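Local atomic coordinates of endonuclease 8-like L720 (Acanthamoeba polyphaga mimivirus, PDB entry 4MB7), a protein that belongs to the endonuclease VIII-like family of two-domain proteins with an N-terminal beta-sandwich and a helical H2TH domain. Residues 13-24 and 36-44; 109-117 and 124-132. One frame throughout, in Å; residues are numbered along the deposited sequence.

Contact 1: 13-24 and 36-44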
loop_
_atom_site.group_PDB
_atom_site.type_symbol
_atom_site.label_atom_id
_atom_site.label_comp_id
_atom_site.label_asym_id
_atom_site.label_seq_id
_atom_site.Cartn_x
_atom_site.Cartn_y
_atom_site.Cartn_z
ATOM N N ILE A 13 -7.706 -7.239 -10.501
ATOM C CA ILE A 13 -7.250 -8.619 -10.663
ATOM C C ILE A 13 -8.056 -9.655 -9.880
ATOM O O ILE A 13 -7.892 -10.857 -10.091
ATOM C CB ILE A 13 -5.763 -8.766 -10.276
ATOM C CG1 ILE A 13 -5.583 -8.537 -8.774
ATOM C CG2 ILE A 13 -4.904 -7.800 -11.077
ATOM C CD1 ILE A 13 -4.137 -8.421 -8.344
ATOM N N ARG A 14 -8.930 -9.198 -8.988
ATOM C CA ARG A 14 -9.605 -10.108 -8.062
ATOM C C ARG A 14 -10.568 -11.088 -8.738
ATOM O O ARG A 14 -10.943 -12.102 -8.150
ATOM C CB ARG A 14 -10.324 -9.338 -6.952
ATOM C CG ARG A 14 -11.461 -8.449 -7.421
ATOM C CD ARG A 14 -12.202 -7.861 -6.230
ATOM N NE ARG A 14 -13.133 -6.806 -6.617
ATOM C CZ ARG A 14 -13.894 -6.130 -5.761
ATOM N NH1 ARG A 14 -13.841 -6.402 -4.464
ATOM N NH2 ARG A 14 -14.709 -5.182 -6.202
ATOM N N HIS A 15 -10.973 -10.787 -9.966
ATOM C CA HIS A 15 -11.894 -11.666 -10.679
ATOM C C HIS A 15 -11.167 -12.812 -11.380
ATOM O O HIS A 15 -11.725 -13.479 -12.251
ATOM C CB HIS A 15 -12.768 -10.871 -11.652
ATOM C CG HIS A 15 -13.763 -9.983 -10.972
ATOM N ND1 HIS A 15 -13.556 -8.632 -10.792
ATOM C CD2 HIS A 15 -14.964 -10.257 -10.411
ATOM C CE1 HIS A 15 -14.593 -8.111 -10.158
ATOM N NE2 HIS A 15 -15.460 -9.076 -9.915
ATOM N N THR A 16 -9.916 -13.033 -10.988
ATOM C CA THR A 16 -9.183 -14.230 -11.383
ATOM C C THR A 16 -9.409 -15.340 -10.359
ATOM O O THR A 16 -8.940 -16.464 -10.529
ATOM C CB THR A 16 -7.673 -13.958 -11.526
ATOM O OG1 THR A 16 -7.178 -13.338 -10.332
ATOM C CG2 THR A 16 -7.404 -13.049 -12.717
ATOM N N LYS A 17 -10.128 -15.000 -9.293
ATOM C CA LYS A 17 -10.523 -15.947 -8.258
ATOM C C LYS A 17 -11.203 -17.182 -8.854
ATOM O O LYS A 17 -11.946 -17.073 -9.828
ATOM C CB LYS A 17 -11.455 -15.252 -7.263
ATOM C CG LYS A 17 -12.076 -16.161 -6.217
ATOM C CD LYS A 17 -13.121 -15.416 -5.404
ATOM C CE LYS A 17 -13.843 -16.355 -4.452
ATOM N NZ LYS A 17 -14.865 -15.642 -3.637
ATOM N N ASN A 18 -10.915 -18.344 -8.266
ATOM C CA ASN A 18 -11.484 -19.639 -8.663
ATOM C C ASN A 18 -10.926 -20.239 -9.955
ATOM O O ASN A 18 -11.402 -21.275 -10.418
ATOM C CB ASN A 18 -13.018 -19.602 -8.700
ATOM C CG ASN A 18 -13.623 -19.281 -7.351
ATOM O OD1 ASN A 18 -13.113 -19.705 -6.313
ATOM N ND2 ASN A 18 -14.713 -18.523 -7.355
ATOM N N HIS A 19 -9.914 -19.599 -10.531
ATOM C CA HIS A 19 -9.289 -20.127 -11.741
ATOM C C HIS A 19 -7.993 -20.879 -11.447
ATOM O O HIS A 19 -7.311 -20.604 -10.459
ATOM C CB HIS A 19 -9.059 -19.014 -12.769
ATOM C CG HIS A 19 -10.322 -18.509 -13.393
ATOM N ND1 HIS A 19 -10.957 -19.168 -14.425
ATOM C CD2 HIS A 19 -11.077 -17.418 -13.123
ATOM C CE1 HIS A 19 -12.043 -18.500 -14.767
ATOM N NE2 HIS A 19 -12.140 -17.435 -13.993
ATOM N N ARG A 20 -7.668 -21.830 -12.315
ATOM C CA ARG A 20 -6.532 -22.720 -12.110
ATOM C C ARG A 20 -5.278 -22.212 -12.808
ATOM O O ARG A 20 -5.340 -21.710 -13.929
ATOM C CB ARG A 20 -6.876 -24.123 -12.620
ATOM C CG ARG A 20 -5.765 -25.146 -12.454
ATOM C CD ARG A 20 -6.229 -26.532 -12.881
ATOM N NE ARG A 20 -6.854 -26.512 -14.200
ATOM C CZ ARG A 20 -6.188 -26.608 -15.346
ATOM N NH1 ARG A 20 -4.868 -26.732 -15.341
ATOM N NH2 ARG A 20 -6.843 -26.578 -16.498
ATOM N N ILE A 21 -4.136 -22.349 -12.140
ATOM C CA ILE A 21 -2.858 -21.999 -12.745
ATOM C C ILE A 21 -2.414 -23.082 -13.722
ATOM O O ILE A 21 -2.165 -24.222 -13.331
ATOM C CB ILE A 21 -1.766 -21.793 -11.682
ATOM C CG1 ILE A 21 -2.104 -20.584 -10.806
ATOM C CG2 ILE A 21 -0.408 -21.613 -12.346
ATOM C CD1 ILE A 21 -1.171 -20.399 -9.625
ATOM N N VAL A 22 -2.316 -22.716 -14.994
ATOM C CA VAL A 22 -1.897 -23.653 -16.030
ATOM C C VAL A 22 -0.382 -23.620 -16.199
ATOM O O VAL A 22 0.265 -24.661 -16.312
ATOM C CB VAL A 22 -2.585 -23.346 -17.375
ATOM C CG1 VAL A 22 -1.962 -24.161 -18.499
ATOM C CG2 VAL A 22 -4.077 -23.620 -17.275
ATOM N N SER A 23 0.178 -22.416 -16.210
ATOM C CA SER A 23 1.623 -22.249 -16.276
ATOM C C SER A 23 2.050 -21.053 -15.432
ATOM O O SER A 23 1.275 -20.122 -15.220
ATOM C CB SER A 23 2.088 -22.081 -17.727
ATOM O OG SER A 23 1.530 -20.924 -18.317
ATOM N N ILE A 24 3.286 -21.092 -14.947
ATOM C CA ILE A 24 3.815 -20.039 -14.084
ATOM C C ILE A 24 5.339 -20.005 -14.192
ATOM O O ILE A 24 5.983 -21.052 -14.238
ATOM C CB ILE A 24 3.355 -20.239 -12.617
ATOM C CG1 ILE A 24 3.950 -19.170 -11.697
ATOM C CG2 ILE A 24 3.708 -21.634 -12.122
ATOM C CD1 ILE A 24 3.326 -19.152 -10.315
ATOM N N LEU A 36 3.804 -24.642 -8.199
ATOM C CA LEU A 36 2.441 -24.152 -8.010
ATOM C C LEU A 36 1.510 -24.478 -9.176
ATOM O O LEU A 36 0.388 -23.973 -9.237
ATOM C CB LEU A 36 2.445 -22.641 -7.759
ATOM C CG LEU A 36 3.093 -22.169 -6.455
ATOM C CD1 LEU A 36 3.063 -20.653 -6.361
ATOM C CD2 LEU A 36 2.398 -22.798 -5.259
ATOM N N ILE A 37 1.974 -25.315 -10.099
ATOM C CA ILE A 37 1.151 -25.735 -11.232
ATOM C C ILE A 37 -0.149 -26.376 -10.748
ATOM O O ILE A 37 -0.143 -27.160 -9.798
ATOM C CB ILE A 37 1.913 -26.719 -12.152
ATOM C CG1 ILE A 37 3.146 -26.045 -12.752
ATOM C CG2 ILE A 37 1.012 -27.225 -13.269
ATOM C CD1 ILE A 37 2.821 -24.869 -13.645
ATOM N N ASP A 38 -1.258 -26.001 -11.386
ATOM C CA ASP A 38 -2.586 -26.554 -11.103
ATOM C C ASP A 38 -3.172 -26.157 -9.746
ATOM O O ASP A 38 -4.200 -26.687 -9.328
ATOM C CB ASP A 38 -2.608 -28.078 -11.278
ATOM C CG ASP A 38 -2.364 -28.499 -12.711
ATOM O OD1 ASP A 38 -2.800 -27.767 -13.628
ATOM O OD2 ASP A 38 -1.736 -29.556 -12.923
ATOM N N TYR A 39 -2.519 -25.223 -9.062
ATOM C CA TYR A 39 -3.106 -24.629 -7.870
ATOM C C TYR A 39 -4.282 -23.742 -8.268
ATOM O O TYR A 39 -4.349 -23.260 -9.398
ATOM C CB TYR A 39 -2.066 -23.819 -7.095
ATOM C CG TYR A 39 -1.407 -24.582 -5.967
ATOM C CD1 TYR A 39 -0.427 -25.533 -6.223
ATOM C CD2 TYR A 39 -1.764 -24.348 -4.646
ATOM C CE1 TYR A 39 0.178 -26.232 -5.193
ATOM C CE2 TYR A 39 -1.165 -25.039 -3.610
ATOM C CZ TYR A 39 -0.195 -25.981 -3.889
ATOM O OH TYR A 39 0.405 -26.673 -2.861
ATOM N N ILE A 40 -5.206 -23.535 -7.335
ATOM C CA ILE A 40 -6.391 -22.728 -7.584
ATOM C C ILE A 40 -6.317 -21.413 -6.816
ATOM O O ILE A 40 -5.969 -21.398 -5.636
ATOM C CB ILE A 40 -7.668 -23.467 -7.144
ATOM C CG1 ILE A 40 -7.728 -24.862 -7.771
ATOM C CG2 ILE A 40 -8.910 -22.660 -7.501
ATOM C CD1 ILE A 40 -7.833 -24.846 -9.268
ATOM N N ILE A 41 -6.636 -20.311 -7.490
ATOM C CA ILE A 41 -6.741 -19.020 -6.821
ATOM C C ILE A 41 -7.989 -19.005 -5.947
ATOM O O ILE A 41 -9.109 -18.949 -6.450
ATOM C CB ILE A 41 -6.801 -17.858 -7.828
ATOM C CG1 ILE A 41 -5.498 -17.778 -8.627
ATOM C CG2 ILE A 41 -7.068 -16.541 -7.111
ATOM C CD1 ILE A 41 -5.442 -16.613 -9.593
ATOM N N ARG A 42 -7.788 -19.064 -4.637
ATOM C CA ARG A 42 -8.902 -19.112 -3.700
ATOM C C ARG A 42 -9.414 -17.723 -3.333
ATOM O O ARG A 42 -10.623 -17.497 -3.282
ATOM C CB ARG A 42 -8.502 -19.878 -2.435
ATOM C CG ARG A 42 -9.565 -19.893 -1.342
ATOM C CD ARG A 42 -10.871 -20.504 -1.836
ATOM N NE ARG A 42 -11.905 -20.484 -0.803
ATOM C CZ ARG A 42 -12.744 -19.473 -0.602
ATOM N NH1 ARG A 42 -12.679 -18.391 -1.364
ATOM N NH2 ARG A 42 -13.652 -19.545 0.361
ATOM N N LYS A 43 -8.495 -16.793 -3.087
ATOM C CA LYS A 43 -8.876 -15.470 -2.601
ATOM C C LYS A 43 -7.771 -14.425 -2.778
ATOM O O LYS A 43 -6.587 -14.728 -2.633
ATOM C CB LYS A 43 -9.273 -15.556 -1.122
ATOM C CG LYS A 43 -9.856 -14.277 -0.544
ATOM N N TRP A 44 -8.176 -13.201 -3.105
ATOM C CA TRP A 44 -7.289 -12.046 -3.064
ATOM C C TRP A 44 -7.724 -11.142 -1.917
ATOM O O TRP A 44 -8.913 -11.034 -1.623
ATOM C CB TRP A 44 -7.389 -11.223 -4.351
ATOM C CG TRP A 44 -6.882 -11.868 -5.601
ATOM C CD1 TRP A 44 -7.598 -12.633 -6.476
ATOM C CD2 TRP A 44 -5.561 -11.761 -6.150
ATOM N NE1 TRP A 44 -6.800 -13.027 -7.524
ATOM C CE2 TRP A 44 -5.545 -12.503 -7.347
ATOM C CE3 TRP A 44 -4.388 -11.120 -5.738
ATOM C CZ2 TRP A 44 -4.402 -12.622 -8.137
ATOM C CZ3 TRP A 44 -3.255 -11.240 -6.522
ATOM C CH2 TRP A 44 -3.270 -11.983 -7.709
#
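Trp-44 NE1 donates a bent hydrogen bond to Thr-16 OG1 (2.9 Å), which lies tilted 27° from the indole plane. The hydroxyl both accepts and donates: chi1 of 52° sets OG1 between the backbone N and the carbonyl carbon of Thr-16, where its proton goes to Ile-13 O at 2.6 Å. That carbonyl also accepts from Thr-16 N. Ile-13 lays CD1 over a face of the same indole, a CH-pi contact 3.7 Å from the centroid of the Trp-44 six-membered ring. Backbone bonds run along the rest of the contact. Ile-41 O takes Asn-18 N and Ile-41 N gives to His-19 O, while Ile-21 pairs its N with Tyr-39 O and its O with Asp-38 N. Arg-20 and Asp-38 run side by side to a salt bridge (NH1 to OD1, 2.9 Å), their planes 54° apart. Asp-94 takes hydrogen bonds from His-19 ND1 on OD1 and from Arg-20 N on OD2. Strands 21-25 and 40-47 belong to different four-stranded sheets, so the segments bridge the two layers of the sandwich at one margin. With the buried indole N-H met by a hydroxyl itself bound to a carbonyl, neutral bonds satisfy both polar groups and restrict both side chains' rotation.

Contact 2: 109-117 and 124-132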
loop_
_atom_site.group_PDB
_atom_site.type_symbol
_atom_site.label_atom_id
_atom_site.label_comp_id
_atom_site.label_asym_id
_atom_site.label_seq_id
_atom_site.Cartn_x
_atom_site.Cartn_y
_atom_site.Cartn_z
ATOM N N LEU A 109 4.420 -17.042 1.427
ATOM C CA LEU A 109 4.084 -17.155 2.840
ATOM C C LEU A 109 3.370 -18.473 3.111
ATOM O O LEU A 109 2.290 -18.731 2.581
ATOM C CB LEU A 109 3.221 -15.977 3.296
ATOM C CG LEU A 109 3.852 -14.586 3.212
ATOM C CD1 LEU A 109 2.902 -13.537 3.768
ATOM C CD2 LEU A 109 5.186 -14.545 3.940
ATOM N N ASP A 110 3.994 -19.307 3.930
ATOM C CA ASP A 110 3.404 -20.567 4.354
ATOM C C ASP A 110 2.683 -20.330 5.678
ATOM O O ASP A 110 3.319 -20.051 6.691
ATOM C CB ASP A 110 4.505 -21.626 4.494
ATOM C CG ASP A 110 4.004 -22.939 5.081
ATOM O OD1 ASP A 110 2.777 -23.146 5.186
ATOM O OD2 ASP A 110 4.859 -23.780 5.430
ATOM N N PRO A 111 1.345 -20.436 5.668
ATOM C CA PRO A 111 0.515 -20.162 6.847
ATOM C C PRO A 111 0.814 -21.071 8.039
ATOM O O PRO A 111 0.432 -20.743 9.160
ATOM C CB PRO A 111 -0.911 -20.404 6.338
ATOM C CG PRO A 111 -0.750 -21.273 5.135
ATOM C CD PRO A 111 0.535 -20.839 4.507
ATOM N N ASN A 112 1.485 -22.192 7.799
ATOM C CA ASN A 112 1.865 -23.104 8.874
ATOM C C ASN A 112 3.309 -22.916 9.321
ATOM O O ASN A 112 3.818 -23.682 10.139
ATOM C CB ASN A 112 1.658 -24.555 8.439
ATOM C CG ASN A 112 0.197 -24.952 8.403
ATOM O OD1 ASN A 112 -0.689 -24.126 8.620
ATOM N ND2 ASN A 112 -0.061 -26.226 8.126
ATOM N N CYS A 113 3.969 -21.898 8.781
ATOM C CA CYS A 113 5.385 -21.678 9.060
ATOM C C CYS A 113 5.599 -20.826 10.307
ATOM O O CYS A 113 4.967 -19.782 10.477
ATOM C CB CYS A 113 6.072 -21.035 7.854
ATOM S SG CYS A 113 7.843 -20.816 8.045
ATOM N N LEU A 114 6.501 -21.276 11.171
ATOM C CA LEU A 114 6.791 -20.573 12.417
ATOM C C LEU A 114 8.140 -19.857 12.388
ATOM O O LEU A 114 8.651 -19.442 13.427
ATOM C CB LEU A 114 6.732 -21.542 13.602
ATOM C CG LEU A 114 5.371 -22.202 13.832
ATOM C CD1 LEU A 114 5.429 -23.176 15.000
ATOM C CD2 LEU A 114 4.297 -21.144 14.057
ATOM N N ALA A 115 8.712 -19.713 11.196
ATOM C CA ALA A 115 9.955 -18.965 11.039
ATOM C C ALA A 115 9.704 -17.470 11.190
ATOM O O ALA A 115 8.696 -16.953 10.715
ATOM C CB ALA A 115 10.591 -19.263 9.692
ATOM N N GLU A 116 10.627 -16.784 11.855
ATOM C CA GLU A 116 10.512 -15.345 12.071
ATOM C C GLU A 116 10.899 -14.567 10.816
ATOM O O GLU A 116 11.945 -14.818 10.217
ATOM C CB GLU A 116 11.401 -14.914 13.241
ATOM C CG GLU A 116 11.057 -15.573 14.567
ATOM C CD GLU A 116 9.861 -14.932 15.243
ATOM O OE1 GLU A 116 9.653 -13.715 15.055
ATOM O OE2 GLU A 116 9.129 -15.644 15.963
ATOM N N ILE A 117 10.051 -13.623 10.419
ATOM C CA ILE A 117 10.334 -12.782 9.258
ATOM C C ILE A 117 10.120 -11.308 9.580
ATOM O O ILE A 117 9.394 -10.964 10.512
ATOM C CB ILE A 117 9.458 -13.157 8.039
ATOM C CG1 ILE A 117 7.975 -12.943 8.355
ATOM C CG2 ILE A 117 9.721 -14.593 7.607
ATOM C CD1 ILE A 117 7.048 -13.251 7.192
ATOM N N CYS A 124 7.838 -11.021 13.137
ATOM C CA CYS A 124 6.907 -12.025 13.637
ATOM C C CYS A 124 7.009 -13.304 12.816
ATOM O O CYS A 124 7.726 -13.351 11.815
ATOM C CB CYS A 124 5.476 -11.487 13.579
ATOM S SG CYS A 124 4.932 -11.023 11.910
ATOM N N THR A 125 6.292 -14.343 13.236
ATOM C CA THR A 125 6.277 -15.587 12.472
ATOM C C THR A 125 5.533 -15.389 11.160
ATOM O O THR A 125 4.727 -14.467 11.025
ATOM C CB THR A 125 5.611 -16.746 13.245
ATOM O OG1 THR A 125 4.226 -16.453 13.462
ATOM C CG2 THR A 125 6.303 -16.971 14.582
ATOM N N THR A 126 5.810 -16.260 10.198
ATOM C CA THR A 126 5.137 -16.224 8.908
ATOM C C THR A 126 3.633 -16.378 9.091
ATOM O O THR A 126 2.845 -15.698 8.434
ATOM C CB THR A 126 5.659 -17.340 7.984
ATOM O OG1 THR A 126 7.089 -17.274 7.925
ATOM C CG2 THR A 126 5.084 -17.188 6.584
ATOM N N ARG A 127 3.245 -17.267 10.000
ATOM C CA ARG A 127 1.837 -17.491 10.312
ATOM C C ARG A 127 1.173 -16.232 10.862
ATOM O O ARG A 127 0.071 -15.869 10.450
ATOM C CB ARG A 127 1.689 -18.641 11.314
ATOM C CG ARG A 127 0.257 -18.906 11.753
ATOM C CD ARG A 127 0.167 -20.156 12.617
ATOM N NE ARG A 127 -1.217 -20.543 12.876
ATOM C CZ ARG A 127 -1.931 -21.340 12.089
ATOM N NH1 ARG A 127 -1.394 -21.842 10.985
ATOM N NH2 ARG A 127 -3.184 -21.637 12.404
ATOM N N GLN A 128 1.852 -15.567 11.792
ATOM C CA GLN A 128 1.326 -14.351 12.407
ATOM C C GLN A 128 1.194 -13.210 11.399
ATOM O O GLN A 128 0.276 -12.390 11.491
ATOM C CB GLN A 128 2.210 -13.918 13.578
ATOM C CG GLN A 128 1.650 -12.749 14.374
ATOM C CD GLN A 128 0.373 -13.107 15.106
ATOM O OE1 GLN A 128 0.253 -14.193 15.670
ATOM N NE2 GLN A 128 -0.593 -12.196 15.093
ATOM N N ALA A 129 2.115 -13.160 10.442
ATOM C CA ALA A 129 2.084 -12.141 9.392
ATOM C C ALA A 129 0.786 -12.201 8.587
ATOM O O ALA A 129 0.198 -11.167 8.262
ATOM C CB ALA A 129 3.289 -12.288 8.475
ATOM N N ILE A 130 0.344 -13.413 8.272
ATOM C CA ILE A 130 -0.907 -13.608 7.542
ATOM C C ILE A 130 -2.116 -13.225 8.398
ATOM O O ILE A 130 -3.057 -12.595 7.913
ATOM C CB ILE A 130 -1.039 -15.060 7.030
ATOM C CG1 ILE A 130 0.087 -15.370 6.041
ATOM C CG2 ILE A 130 -2.395 -15.284 6.375
ATOM C CD1 ILE A 130 0.065 -16.786 5.505
ATOM N N MET A 131 -2.081 -13.593 9.676
ATOM C CA MET A 131 -3.161 -13.253 10.597
ATOM C C MET A 131 -3.250 -11.744 10.818
ATOM O O MET A 131 -4.343 -11.182 10.885
ATOM C CB MET A 131 -2.969 -13.969 11.936
ATOM C CG MET A 131 -4.127 -13.797 12.907
ATOM S SD MET A 131 -5.654 -14.568 12.336
ATOM C CE MET A 131 -6.667 -13.129 12.007
ATOM N N ASP A 132 -2.097 -11.093 10.928
ATOM C CA ASP A 132 -2.055 -9.646 11.117
ATOM C C ASP A 132 -2.653 -8.889 9.937
ATOM O O ASP A 132 -3.262 -7.834 10.116
ATOM C CB ASP A 132 -0.623 -9.168 11.333
ATOM C CG ASP A 132 -0.102 -9.475 12.721
ATOM O OD1 ASP A 132 -0.899 -9.911 13.574
ATOM O OD2 ASP A 132 1.106 -9.265 12.957
#
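Backbone pairing joins Ile-117 and Cys-124 in both directions: Ile-117 N reaches Cys-124 O at 2.7 Å and almost straight (176°), and Cys-124 N returns a bond to Ile-117 O. Beyond this antiparallel pair the first turn of the helix takes over. Arg-127 N donates to Cys-113 O at 3.1 Å, and Thr-126 N makes a weak bond to Ala-115 O, so two amides at the helix start are met by carbonyls of the facing loop. Thr-125 is the N-cap, its OG1 accepting from Gln-128 N at 3.0 Å. The arrangement is a short beta hairpin, 116-118 with 123-125, that runs straight into helix 126-136, the preceding loop folding back over the first turns of that helix. Among the side-chain polar contacts, Arg-127 lies extended along Pro-111 O and bonds it through NH1 at 2.8 Å, coming from 41° above the carbonyl plane. Asp-110 OD1 holds Asn-112 N in an Asx turn within the type I turn 110-113. Apolar contacts line the face of the helix turned to 109-117. CG2 of Thr-126, anti to its own N (OG1 at chi1 -52°), meets Leu-109 CD2 at 3.7 Å. Ile-130 CD1 touches Pro-111 CB at 3.8 Å and also Leu-109 CB, while Ile-117 CD1 reaches over to Ala-129 CB at 4.1 Å.

Overall arrangement
Contact 1 and contact 2 follow one another along the chain and share no element; their centres lie 22 Å apart and their nearest atoms about 9 Å. Contact 1 is partly buried and joins the edge strands of two sheets, whereas contact 2 is a surface contact and ties a loop and hairpin to a helix. Strand 104-109, whose last residue opens contact 2, forms the other edge of the sheet that strand 40-47 borders, so the two contacts occupy opposite margins of that sheet. Both rely on backbone bonds. Contact 1 adds a buried side-chain bond and a salt bridge among its more exposed residues; contact 2 directs carbonyls to helix-start amides, one bond weak, and has no salt bridge.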